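Local structure of GDSL-like Lipase/Acylhydrolase family protein (4K7J) at residues E307-Q312 and S325-M330. The protein probably removes O-acetyl groups from peptidoglycan, as an esterase of the SGNH (GDSL-like) hydrolase family. Residues are numbered along the deposited sequence; the frame is centred on the assembly and turned at random.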
loop_
_atom_site.group_PDB
_atom_site.type_symbol
_atom_site.label_atom_id
_atom_site.label_comp_id
_atom_site.label_asym_id
_atom_site.label_seq_id
_atom_site.Cartn_x
_atom_site.Cartn_y
_atom_site.Cartn_z
ATOM N N GLU A 307 6.874 8.965 21.335
ATOM C CA GLU A 307 7.050 7.572 21.741
ATOM C C GLU A 307 6.725 6.591 20.611
ATOM O O GLU A 307 7.406 5.566 20.439
ATOM C CB GLU A 307 6.187 7.260 22.955
ATOM C CG GLU A 307 6.570 8.028 24.201
ATOM C CD GLU A 307 5.410 8.111 25.152
ATOM O OE1 GLU A 307 5.140 7.105 25.844
ATOM O OE2 GLU A 307 4.749 9.171 25.169
ATOM N N VAL A 308 5.687 6.909 19.838
ATOM C CA VAL A 308 5.320 6.087 18.687
ATOM C C VAL A 308 6.414 6.080 17.618
ATOM O O VAL A 308 6.802 5.019 17.141
ATOM C CB VAL A 308 3.970 6.525 18.078
ATOM C CG1 VAL A 308 3.735 5.859 16.703
ATOM C CG2 VAL A 308 2.842 6.206 19.032
ATOM N N GLN A 309 6.913 7.259 17.245
ATOM C CA GLN A 309 7.985 7.349 16.253
ATOM C C GLN A 309 9.239 6.578 16.690
ATOM O O GLN A 309 9.933 5.966 15.869
ATOM C CB GLN A 309 8.355 8.813 15.982
ATOM C CG GLN A 309 7.279 9.620 15.260
ATOM C CD GLN A 309 7.557 11.105 15.302
ATOM O OE1 GLN A 309 8.038 11.630 16.309
ATOM N NE2 GLN A 309 7.293 11.786 14.194
ATOM N N GLN A 310 9.522 6.606 17.986
ATOM C CA GLN A 310 10.709 5.924 18.508
ATOM C C GLN A 310 10.508 4.418 18.510
ATOM O O GLN A 310 11.432 3.659 18.222
ATOM C CB GLN A 310 11.057 6.421 19.914
ATOM C CG GLN A 310 11.625 7.819 19.912
ATOM C CD GLN A 310 12.073 8.274 21.285
ATOM O OE1 GLN A 310 11.968 7.539 22.273
ATOM N NE2 GLN A 310 12.574 9.500 21.354
ATOM N N MET A 311 9.296 3.993 18.843
ATOM C CA MET A 311 8.964 2.584 18.786
ATOM C C MET A 311 9.173 2.072 17.370
ATOM O O MET A 311 9.749 0.999 17.173
ATOM C CB MET A 311 7.515 2.342 19.206
ATOM C CG MET A 311 7.091 0.899 18.980
ATOM S SD MET A 311 5.312 0.752 18.900
ATOM C CE MET A 311 5.037 1.438 17.266
ATOM N N GLN A 312 8.719 2.850 16.385
ATOM C CA GLN A 312 8.830 2.432 14.986
ATOM C C GLN A 312 10.267 2.162 14.580
ATOM O O GLN A 312 10.553 1.175 13.893
ATOM C CB GLN A 312 8.226 3.474 14.047
ATOM C CG GLN A 312 6.727 3.645 14.193
ATOM C CD GLN A 312 6.167 4.685 13.241
ATOM O OE1 GLN A 312 6.403 5.870 13.403
ATOM N NE2 GLN A 312 5.432 4.234 12.229
ATOM N N SER A 325 12.653 8.172 7.910
ATOM C CA SER A 325 12.060 9.137 8.830
ATOM C C SER A 325 11.372 10.272 8.099
ATOM O O SER A 325 12.019 11.237 7.667
ATOM C CB SER A 325 13.107 9.724 9.782
ATOM O OG SER A 325 12.516 10.764 10.548
ATOM N N TRP A 326 10.057 10.152 7.970
ATOM C CA TRP A 326 9.240 11.185 7.355
ATOM C C TRP A 326 9.367 12.468 8.167
ATOM O O TRP A 326 9.410 13.556 7.605
ATOM C CB TRP A 326 7.785 10.710 7.295
ATOM C CG TRP A 326 6.886 11.469 6.382
ATOM C CD1 TRP A 326 7.078 12.731 5.878
ATOM C CD2 TRP A 326 5.640 11.004 5.841
ATOM N NE1 TRP A 326 6.017 13.078 5.068
ATOM C CE2 TRP A 326 5.123 12.037 5.030
ATOM C CE3 TRP A 326 4.914 9.812 5.964
ATOM C CZ2 TRP A 326 3.906 11.916 4.349
ATOM C CZ3 TRP A 326 3.699 9.698 5.296
ATOM C CH2 TRP A 326 3.213 10.740 4.494
ATOM N N GLN A 327 9.450 12.363 9.489
ATOM C CA GLN A 327 9.652 13.595 10.257
ATOM C C GLN A 327 10.967 14.274 9.878
ATOM O O GLN A 327 11.002 15.489 9.704
ATOM C CB GLN A 327 9.541 13.398 11.777
ATOM C CG GLN A 327 9.824 14.704 12.540
ATOM C CD GLN A 327 9.446 14.659 14.003
ATOM O OE1 GLN A 327 8.264 14.605 14.356
ATOM N NE2 GLN A 327 10.453 14.710 14.870
ATOM N N ASN A 328 12.044 13.506 9.714
ATOM C CA ASN A 328 13.309 14.133 9.334
ATOM C C ASN A 328 13.281 14.652 7.911
ATOM O O ASN A 328 13.811 15.725 7.636
ATOM C CB ASN A 328 14.520 13.229 9.576
ATOM C CG ASN A 328 14.897 13.162 11.033
ATOM O OD1 ASN A 328 14.475 14.004 11.832
ATOM N ND2 ASN A 328 15.671 12.151 11.397
ATOM N N ALA A 329 12.634 13.903 7.020
ATOM C CA ALA A 329 12.382 14.390 5.666
ATOM C C ALA A 329 11.716 15.761 5.665
ATOM O O ALA A 329 11.969 16.565 4.773
ATOM C CB ALA A 329 11.523 13.402 4.881
ATOM N N MET A 330 10.856 16.021 6.652
ATOM C CA MET A 330 10.135 17.291 6.715
ATOM C C MET A 330 10.982 18.444 7.257
ATOM O O MET A 330 10.588 19.605 7.158
ATOM C CB MET A 330 8.885 17.165 7.587
ATOM C CG MET A 330 7.727 16.417 6.958
ATOM S SD MET A 330 6.471 16.129 8.216
ATOM C CE MET A 330 5.885 17.798 8.507
#
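Q309 and Q327 reach across from two helices and meet through their terminal amides, a worked example of how one polar bridge can join elements whose backbones stay apart: the nearest CA atoms, those of Q309 and S325, are 8.7 Å from each other. NE2 of Q309 donates to OE1 of Q327 over 3.0 Å in a nearly straight bond (165° at the hydrogen). The acceptor lies almost in the amide plane of Q309, but the donor stands well above the carbonyl plane of Q327, not on a lone pair, and the two amide planes are 77° apart. With CG of Q327 anti to its backbone N (chi1 177°) and the chain extended beyond it, the amide is carried out to meet the incoming NE2, which also comes within 3.7 Å of CB of Q327. The tight part of the contact is the group of hydrogen bonds around the two amides: R301 donates to OE1 of both glutamines, and A287 O takes a second bond from NE2 of Q309, so both polar ends of Q309 are engaged. The rest is loose: both glutamines are partly exposed, and the two segments together bury a mere 84 Å² at the surface. S325 stands at the N-cap of the helix that carries Q327, its OG accepting from N328 N at 2.9 Å, while W326 packs among H63, F69 and F352. The bridge thus ties helix 305-318 to the short helix that follows strand 322-325, a helix-strand-helix connection beside the next-to-last strand of the mixed sheet, near one end of the alpha/beta fold of SGNH hydrolases.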